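Local coordinates for protein cytolethal distending toxin subunit A (Haemophilus ducreyi, PDB 1SR4) that probably pairs with CdtC as a lectin-like heterodimer that delivers the CdtB genotoxin to host cells, where the toxin causes growth arrest and chromatin fragmentation, at residues D182-E186 with P187-Q191; P54-P57 with S58-T62; V73-A77 with K78-L82; A84-N87 with I88-Q91. All blocks are in the same frame, centred on the assembly; numbering follows the deposited sequence.

Contact 1: D182-E186 with P187-Q191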
# COMPACT_ATOMS: atom_id res chain seq x y z
N ASP A 182 3.64 -20.20 -14.35
CA ASP A 182 3.87 -19.56 -15.64
C ASP A 182 3.11 -18.24 -15.74
O ASP A 182 3.23 -17.52 -16.74
CB ASP A 182 3.50 -20.48 -16.79
CG ASP A 182 2.14 -21.13 -16.62
OD1 ASP A 182 1.28 -20.56 -15.91
OD2 ASP A 182 1.94 -22.21 -17.20
N GLY A 183 2.34 -17.92 -14.71
CA GLY A 183 1.59 -16.67 -14.72
C GLY A 183 0.48 -16.64 -15.75
O GLY A 183 0.09 -15.58 -16.24
N ALA A 184 -0.05 -17.81 -16.08
CA ALA A 184 -1.12 -17.88 -17.05
C ALA A 184 -2.36 -17.14 -16.55
O ALA A 184 -2.59 -17.05 -15.35
CB ALA A 184 -1.47 -19.34 -17.33
N THR A 185 -3.13 -16.58 -17.48
CA THR A 185 -4.37 -15.89 -17.15
C THR A 185 -5.42 -16.31 -18.19
O THR A 185 -5.90 -15.49 -18.97
CB THR A 185 -4.22 -14.34 -17.17
OG1 THR A 185 -3.70 -13.91 -18.44
CG2 THR A 185 -3.27 -13.87 -16.05
N GLU A 186 -5.75 -17.59 -18.20
CA GLU A 186 -6.73 -18.14 -19.14
C GLU A 186 -8.04 -18.47 -18.42
O GLU A 186 -8.07 -18.63 -17.20
CB GLU A 186 -6.19 -19.43 -19.78
CG GLU A 186 -4.89 -19.29 -20.56
CD GLU A 186 -5.00 -18.28 -21.69
OE1 GLU A 186 -5.97 -18.34 -22.47
OE2 GLU A 186 -4.11 -17.41 -21.80
N PRO A 187 -9.13 -18.62 -19.19
CA PRO A 187 -10.46 -18.95 -18.65
C PRO A 187 -10.47 -20.20 -17.78
O PRO A 187 -11.20 -20.28 -16.79
CB PRO A 187 -11.30 -19.12 -19.91
CG PRO A 187 -10.71 -18.07 -20.82
CD PRO A 187 -9.22 -18.30 -20.63
N SER A 188 -9.65 -21.19 -18.14
CA SER A 188 -9.60 -22.44 -17.38
C SER A 188 -8.40 -22.56 -16.45
O SER A 188 -8.28 -23.53 -15.72
CB SER A 188 -9.57 -23.64 -18.33
OG SER A 188 -8.36 -23.67 -19.08
N ARG A 189 -7.52 -21.58 -16.48
CA ARG A 189 -6.31 -21.66 -15.66
C ARG A 189 -5.72 -20.26 -15.48
O ARG A 189 -5.22 -19.67 -16.43
CB ARG A 189 -5.31 -22.59 -16.36
CG ARG A 189 -3.97 -22.73 -15.65
CD ARG A 189 -3.09 -23.83 -16.30
NE ARG A 189 -1.91 -24.09 -15.48
CZ ARG A 189 -0.80 -23.37 -15.52
NH1 ARG A 189 -0.70 -22.34 -16.36
NH2 ARG A 189 0.21 -23.64 -14.69
N ASP A 190 -5.79 -19.74 -14.26
CA ASP A 190 -5.29 -18.40 -13.97
C ASP A 190 -4.48 -18.49 -12.68
O ASP A 190 -4.79 -19.32 -11.82
CB ASP A 190 -6.47 -17.45 -13.80
CG ASP A 190 -6.10 -15.98 -13.90
OD1 ASP A 190 -5.03 -15.54 -13.43
OD2 ASP A 190 -6.93 -15.23 -14.44
N GLN A 191 -3.45 -17.67 -12.55
CA GLN A 191 -2.64 -17.71 -11.34
C GLN A 191 -2.55 -16.33 -10.70
O GLN A 191 -1.73 -16.12 -9.80
CB GLN A 191 -1.23 -18.24 -11.63
CG GLN A 191 -1.19 -19.67 -12.16
CD GLN A 191 0.23 -20.18 -12.35
OE1 GLN A 191 1.12 -19.43 -12.76
NE2 GLN A 191 0.45 -21.46 -12.06
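E186 and R189 close a tight beta hairpin with a two-residue loop: E186 N donates to R189 O at 2.8 Å, R189 N returns a bond to E186 O, and residues 186-189 form a type I turn. Strand 185-186 runs antiparallel to the start of strand 189-196. A184 O, further from the turn, takes the N-H of Q191. T185 and D190 face each other as a non-hydrogen-bonded pair, and T185 CG2 lies 3.6 Å from D190 OD1. The D190 carboxylate is bonded beyond the hairpin, to T192 and Q66.

The open end is tied by side chains. R189 has CG anti to its backbone N (chi1 178°) and a chain extended as far as NE, which carries the guanidinium past A184 CB to D182. There R189 NH1 forms a salt bridge with D182 OD1 at 2.7 Å, using the syn lone pair of that oxygen. D182 reaches the guanidinium at its edge, with the two planes 83° apart. R189 NH2 also bonds to S179 OG.

Q191 extends beyond CG, and its OE1 receives G183 N at 2.8 Å. A weak bond from D182 N goes to the same oxygen. Q191 NE2 is held by V180 O and T164 OG1, so both ends of the amide are fixed.

D182 OD1 serves a second donor as well: A184 N meets it at 3.1 Å, 39° out of the carboxylate plane, and closes an Asx turn.

Contact 2: P54-P57 with S58-T62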
# COMPACT_ATOMS: atom_id res chain seq x y z
N PRO A 54 -13.98 -0.36 15.64
CA PRO A 54 -13.09 -1.53 15.61
C PRO A 54 -11.83 -1.40 14.77
O PRO A 54 -11.88 -0.97 13.62
CB PRO A 54 -14.00 -2.64 15.07
CG PRO A 54 -15.41 -2.12 15.24
CD PRO A 54 -15.25 -0.66 14.96
N SER A 55 -10.69 -1.78 15.35
CA SER A 55 -9.42 -1.76 14.63
C SER A 55 -9.15 -3.19 14.13
O SER A 55 -8.44 -3.39 13.16
CB SER A 55 -8.29 -1.32 15.57
OG SER A 55 -8.23 -2.17 16.71
N GLU A 56 -9.74 -4.17 14.80
CA GLU A 56 -9.54 -5.57 14.45
C GLU A 56 -9.74 -5.92 12.96
O GLU A 56 -8.93 -6.65 12.39
CB GLU A 56 -10.44 -6.44 15.33
CG GLU A 56 -10.02 -7.90 15.40
CD GLU A 56 -8.60 -8.08 15.91
OE1 GLU A 56 -8.24 -7.36 16.87
OE2 GLU A 56 -7.86 -8.93 15.37
N PRO A 57 -10.82 -5.42 12.34
CA PRO A 57 -11.06 -5.71 10.92
C PRO A 57 -9.90 -5.34 9.99
O PRO A 57 -9.74 -5.93 8.92
CB PRO A 57 -12.33 -4.91 10.61
CG PRO A 57 -13.08 -4.94 11.94
CD PRO A 57 -11.94 -4.64 12.91
N SER A 58 -9.09 -4.37 10.42
CA SER A 58 -7.94 -3.92 9.64
C SER A 58 -6.91 -5.02 9.48
O SER A 58 -6.09 -4.98 8.56
CB SER A 58 -7.25 -2.74 10.34
OG SER A 58 -8.12 -1.63 10.46
N ASN A 59 -6.93 -5.99 10.38
CA ASN A 59 -5.94 -7.06 10.32
C ASN A 59 -6.23 -8.19 9.34
O ASN A 59 -5.38 -9.05 9.12
CB ASN A 59 -5.74 -7.65 11.72
CG ASN A 59 -5.28 -6.60 12.72
OD1 ASN A 59 -4.35 -5.84 12.44
ND2 ASN A 59 -5.93 -6.54 13.87
N PHE A 60 -7.42 -8.17 8.74
CA PHE A 60 -7.78 -9.24 7.83
C PHE A 60 -7.98 -8.80 6.39
O PHE A 60 -8.13 -7.62 6.10
CB PHE A 60 -9.04 -9.92 8.36
CG PHE A 60 -8.85 -10.46 9.73
CD1 PHE A 60 -8.26 -11.71 9.92
CD2 PHE A 60 -9.17 -9.70 10.84
CE1 PHE A 60 -7.97 -12.17 11.20
CE2 PHE A 60 -8.88 -10.15 12.14
CZ PHE A 60 -8.29 -11.39 12.31
N MET A 61 -7.99 -9.77 5.50
CA MET A 61 -8.16 -9.50 4.09
C MET A 61 -8.64 -10.76 3.40
O MET A 61 -8.84 -11.80 4.05
CB MET A 61 -6.81 -9.06 3.51
CG MET A 61 -5.62 -9.94 3.91
SD MET A 61 -5.48 -11.52 3.03
CE MET A 61 -4.70 -10.94 1.52
N THR A 62 -8.85 -10.68 2.09
CA THR A 62 -9.20 -11.86 1.32
C THR A 62 -8.24 -11.95 0.13
O THR A 62 -7.64 -10.95 -0.28
CB THR A 62 -10.63 -11.83 0.74
OG1 THR A 62 -10.81 -10.63 -0.01
CG2 THR A 62 -11.68 -11.94 1.85
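E56 starts away from N59, with CG anti to its backbone N (chi1 -161°), and folds back at chi2 (58°), which brings the carboxylate near N59 and F60. N59 has CG beside its own backbone N and anti to its carbonyl carbon, and the end of its side chain comes nearer the glutamate. The link is a weak hydrogen bond, N59 ND2 to E56 OE2 at 3.4 Å. The two side chains cross at about a right angle.

F60 comes in on the same glutamate. Its CE2 lies 3.6 Å from E56 OE2, and its CD2 lies 3.4 Å from E56 O. P57 O lies near the edge of the ring.

The backbone itself makes a short 3-10 turn over residues 56-59. Three bonds of i to i+3 type follow in a row. S58 N donates to S55 O at 3.0 Å, N59 N to E56 O at 2.9 Å, and F60 N to P57 O at 3.2 Å. The last is the straightest, at 167°. P57 has no N-H to give, but its carbonyl still takes part.

The polar ends of S58 and N59 are engaged by other subunits. S58 OG bonds to N101 O of the CdtC chain, and N59 OD1 to E34 N of the CdtB chain. This turn therefore lies where all three toxin subunits meet. It follows strand 47-48 and leads into strand 62-65, with N59 and F60 touching K100 of strand 99-103.

Contact 3: V73-A77 with K78-L82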
# COMPACT_ATOMS: atom_id res chain seq x y z
N VAL A 73 -11.86 -21.61 3.40
CA VAL A 73 -12.03 -22.90 4.03
C VAL A 73 -13.44 -23.29 3.59
O VAL A 73 -14.28 -22.42 3.35
CB VAL A 73 -12.03 -22.75 5.58
CG1 VAL A 73 -12.70 -23.99 6.23
CG2 VAL A 73 -10.61 -22.54 6.08
N TRP A 74 -13.70 -24.58 3.43
CA TRP A 74 -15.07 -25.00 3.10
C TRP A 74 -15.43 -25.97 4.24
O TRP A 74 -16.17 -25.61 5.14
CB TRP A 74 -15.17 -25.68 1.73
CG TRP A 74 -16.57 -26.09 1.43
CD1 TRP A 74 -17.66 -25.27 1.31
CD2 TRP A 74 -17.06 -27.42 1.30
NE1 TRP A 74 -18.80 -26.01 1.11
CE2 TRP A 74 -18.46 -27.34 1.10
CE3 TRP A 74 -16.45 -28.69 1.32
CZ2 TRP A 74 -19.26 -28.48 0.93
CZ3 TRP A 74 -17.26 -29.82 1.16
CH2 TRP A 74 -18.64 -29.70 0.97
N ALA A 75 -14.87 -27.19 4.22
CA ALA A 75 -15.12 -28.15 5.30
C ALA A 75 -14.27 -27.63 6.46
O ALA A 75 -13.07 -27.41 6.31
CB ALA A 75 -14.67 -29.57 4.90
N LEU A 76 -14.91 -27.44 7.60
CA LEU A 76 -14.24 -26.87 8.77
C LEU A 76 -13.15 -27.67 9.46
O LEU A 76 -12.24 -27.08 10.04
CB LEU A 76 -15.29 -26.48 9.82
CG LEU A 76 -16.40 -25.51 9.40
CD1 LEU A 76 -17.33 -25.26 10.60
CD2 LEU A 76 -15.80 -24.20 8.91
N ALA A 77 -13.21 -29.00 9.42
CA ALA A 77 -12.19 -29.80 10.09
C ALA A 77 -10.81 -29.54 9.47
O ALA A 77 -10.70 -29.31 8.26
CB ALA A 77 -12.54 -31.29 9.99
N LYS A 78 -9.78 -29.58 10.31
CA LYS A 78 -8.41 -29.37 9.86
C LYS A 78 -8.00 -30.34 8.76
O LYS A 78 -8.49 -31.46 8.70
CB LYS A 78 -7.45 -29.50 11.04
CG LYS A 78 -7.59 -28.39 12.08
CD LYS A 78 -6.58 -28.57 13.20
CE LYS A 78 -7.09 -29.50 14.28
NZ LYS A 78 -8.14 -28.80 15.09
N ARG A 79 -7.12 -29.88 7.88
CA ARG A 79 -6.58 -30.65 6.77
C ARG A 79 -7.50 -30.86 5.57
O ARG A 79 -7.16 -31.59 4.64
CB ARG A 79 -6.00 -31.99 7.25
CG ARG A 79 -4.78 -31.79 8.18
CD ARG A 79 -3.94 -33.05 8.38
NE ARG A 79 -3.18 -33.44 7.19
CZ ARG A 79 -2.06 -32.84 6.77
NH1 ARG A 79 -1.54 -31.81 7.44
NH2 ARG A 79 -1.44 -33.28 5.68
N ASN A 80 -8.64 -30.19 5.56
CA ASN A 80 -9.54 -30.29 4.42
C ASN A 80 -9.07 -29.29 3.37
O ASN A 80 -8.41 -28.30 3.70
CB ASN A 80 -10.97 -29.99 4.84
CG ASN A 80 -11.69 -31.21 5.36
OD1 ASN A 80 -12.01 -32.11 4.59
ND2 ASN A 80 -11.93 -31.25 6.66
N TRP A 81 -9.43 -29.55 2.12
CA TRP A 81 -9.04 -28.69 1.02
C TRP A 81 -9.70 -27.31 1.06
O TRP A 81 -10.83 -27.15 1.52
CB TRP A 81 -9.43 -29.30 -0.34
CG TRP A 81 -8.83 -30.62 -0.70
CD1 TRP A 81 -9.49 -31.81 -0.86
CD2 TRP A 81 -7.45 -30.87 -1.04
NE1 TRP A 81 -8.61 -32.78 -1.28
CE2 TRP A 81 -7.36 -32.24 -1.40
CE3 TRP A 81 -6.30 -30.08 -1.08
CZ2 TRP A 81 -6.15 -32.83 -1.80
CZ3 TRP A 81 -5.10 -30.66 -1.48
CH2 TRP A 81 -5.03 -32.03 -1.83
N LEU A 82 -8.96 -26.34 0.55
CA LEU A 82 -9.43 -24.97 0.43
C LEU A 82 -10.00 -24.88 -0.97
O LEU A 82 -9.57 -25.62 -1.86
CB LEU A 82 -8.26 -24.00 0.57
CG LEU A 82 -8.02 -23.27 1.89
CD1 LEU A 82 -8.31 -24.16 3.09
CD2 LEU A 82 -6.61 -22.72 1.90
O HOH W 1 -11.59 -26.27 4.10
O HOH W 2 -13.19 -28.50 2.08
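A77 and N80 are joined by the one direct hydrogen bond between 73-77 and 78-82. N80 ND2 gives its hydrogen to A77 O at 2.8 Å, at a nearly straight 165°. The oxygen lies close to the amide plane of N80, while the donor stands above the plane of the A77 carbonyl. Residues 77-80 form a type II turn, which this side-chain bond spans.

Water carries the other polar links. One molecule accepts from W74 N and donates to both A75 O and W81 O, with W81 O at 2.8 Å. A second accepts from A75 N at 3.0 Å and also donates to W81 O. The W81 carbonyl thus receives two waters, which bridge the two sides where their backbones stand apart.

Van der Waals contacts accompany these bonds. A75 CB lies 3.4 Å from N80 CG, and A77 CB is near N80 ND2. The apolar pair is V73 CG2 and L82 CD1, 4.1 Å apart at the base of the loop.

Charge links the loop to the rest of the fold. R79 makes a salt bridge to D131 and a cation-pi contact with Y124.

This is the connecting loop of the beta hairpin made by strands 69-73 and 82-86 in a ricin-type beta-trefoil. Residues 74-85 are thought to mediate binding to target cells.

Contact 4: A84-N87 with I88-Q91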
# COMPACT_ATOMS: atom_id res chain seq x y z
N ALA A 84 -12.29 -21.75 -3.68
CA ALA A 84 -12.49 -20.32 -3.87
C ALA A 84 -13.95 -20.08 -4.31
O ALA A 84 -14.38 -20.54 -5.37
CB ALA A 84 -11.54 -19.78 -4.90
N TYR A 85 -14.68 -19.36 -3.45
CA TYR A 85 -16.08 -19.01 -3.68
C TYR A 85 -16.23 -17.50 -3.63
O TYR A 85 -15.60 -16.85 -2.79
CB TYR A 85 -16.99 -19.53 -2.56
CG TYR A 85 -17.35 -20.99 -2.55
CD1 TYR A 85 -18.66 -21.41 -2.85
CD2 TYR A 85 -16.42 -21.96 -2.15
CE1 TYR A 85 -19.03 -22.75 -2.73
CE2 TYR A 85 -16.78 -23.29 -2.04
CZ TYR A 85 -18.09 -23.68 -2.33
OH TYR A 85 -18.44 -24.99 -2.18
N PRO A 86 -17.02 -16.92 -4.53
CA PRO A 86 -17.18 -15.47 -4.45
C PRO A 86 -18.11 -15.21 -3.26
O PRO A 86 -18.88 -16.09 -2.83
CB PRO A 86 -17.84 -15.11 -5.78
CG PRO A 86 -18.64 -16.35 -6.11
CD PRO A 86 -17.67 -17.46 -5.75
N ASN A 87 -18.05 -14.01 -2.71
CA ASN A 87 -18.92 -13.65 -1.59
C ASN A 87 -20.40 -13.94 -1.91
O ASN A 87 -21.16 -14.46 -1.08
CB ASN A 87 -18.80 -12.16 -1.27
CG ASN A 87 -19.91 -11.69 -0.33
OD1 ASN A 87 -19.92 -12.07 0.84
ND2 ASN A 87 -20.86 -10.89 -0.84
N ILE A 88 -20.82 -13.60 -3.13
CA ILE A 88 -22.22 -13.75 -3.49
C ILE A 88 -22.74 -15.17 -3.41
O ILE A 88 -23.93 -15.37 -3.24
CB ILE A 88 -22.52 -13.13 -4.89
CG1 ILE A 88 -24.02 -12.93 -5.08
CG2 ILE A 88 -21.94 -14.01 -5.99
CD1 ILE A 88 -24.61 -11.90 -4.21
N TYR A 89 -21.85 -16.17 -3.48
CA TYR A 89 -22.29 -17.56 -3.38
C TYR A 89 -21.88 -18.19 -2.06
O TYR A 89 -22.02 -19.41 -1.89
CB TYR A 89 -21.68 -18.41 -4.51
CG TYR A 89 -22.05 -18.02 -5.92
CD1 TYR A 89 -23.26 -17.39 -6.21
CD2 TYR A 89 -21.18 -18.29 -6.99
CE1 TYR A 89 -23.60 -17.05 -7.51
CE2 TYR A 89 -21.51 -17.95 -8.28
CZ TYR A 89 -22.71 -17.34 -8.54
OH TYR A 89 -23.02 -17.00 -9.84
N SER A 90 -21.38 -17.39 -1.12
CA SER A 90 -20.91 -17.91 0.15
C SER A 90 -21.23 -17.05 1.38
O SER A 90 -20.49 -17.09 2.37
CB SER A 90 -19.39 -18.11 0.06
OG SER A 90 -18.75 -16.86 -0.25
N GLN A 91 -22.31 -16.28 1.34
CA GLN A 91 -22.63 -15.43 2.48
C GLN A 91 -22.73 -16.18 3.80
O GLN A 91 -22.38 -15.65 4.85
CB GLN A 91 -23.94 -14.67 2.23
CG GLN A 91 -23.88 -13.75 1.04
CD GLN A 91 -24.50 -14.36 -0.18
OE1 GLN A 91 -24.36 -15.58 -0.43
NE2 GLN A 91 -25.18 -13.54 -0.96
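P86 O is gripped by two donors as strand 82-86 of the beta-trefoil gives way to a tight turn. S90 OG donates to it at 2.7 Å and Y89 N at 3.0 Å. They come from opposite faces of the carbonyl plane. The S90 hydroxyl sits between its own backbone N and carbonyl carbon (chi1 58°), which aims OG back at P86. S90 OG is also hydrogen-bonded to R97 NH1.

One residue on, S90 N donates to N87 O at 2.9 Å. With the Y89 bond this makes two successive i to i+3 links, so the chain winds tightly over 86-90. The N87 side chain is bonded outside the turn. Its OD1 meets R97 NH1, and its ND2 donates to L26 O of the CdtC chain.

Packing surrounds these bonds. S90 CB rests against Y85 CB at 3.8 Å, while the Y85 ring meets F93 edge-to-face and also meets the rings of Y173 and W74. I88 CG2 touches P86 CG at 4.0 Å and also covers one face of the Y89 ring, offset toward its rim. I88 packs on L26 and Y89 on F121, both of the CdtC chain. The turn thus joins the strand end to the subunit interface.

The closest approach of the proline and tyrosine side chains is P86 CG to Y89 CD2, at 3.3 Å.

The contacts follow the chain in the order 2, 3, 4, 1. Contacts 3 and 4 are the only two that touch: W74 NE1 and Y85 OH lie 3.5 Å apart. Their centres are about 16 Å apart, and strand 82-86 runs from one to the other. Both W74 and Y85 fall in the region 74-85, inferred to bind target cells. Contact 2 lies about 8 Å from contact 4 at the nearest atoms. Contacts 1, 2 and 4 all reach the CdtC chain, and contact 2 also reaches CdtB. Contact 1 lies across the chain's centre from contact 2, about 29 Å between centres.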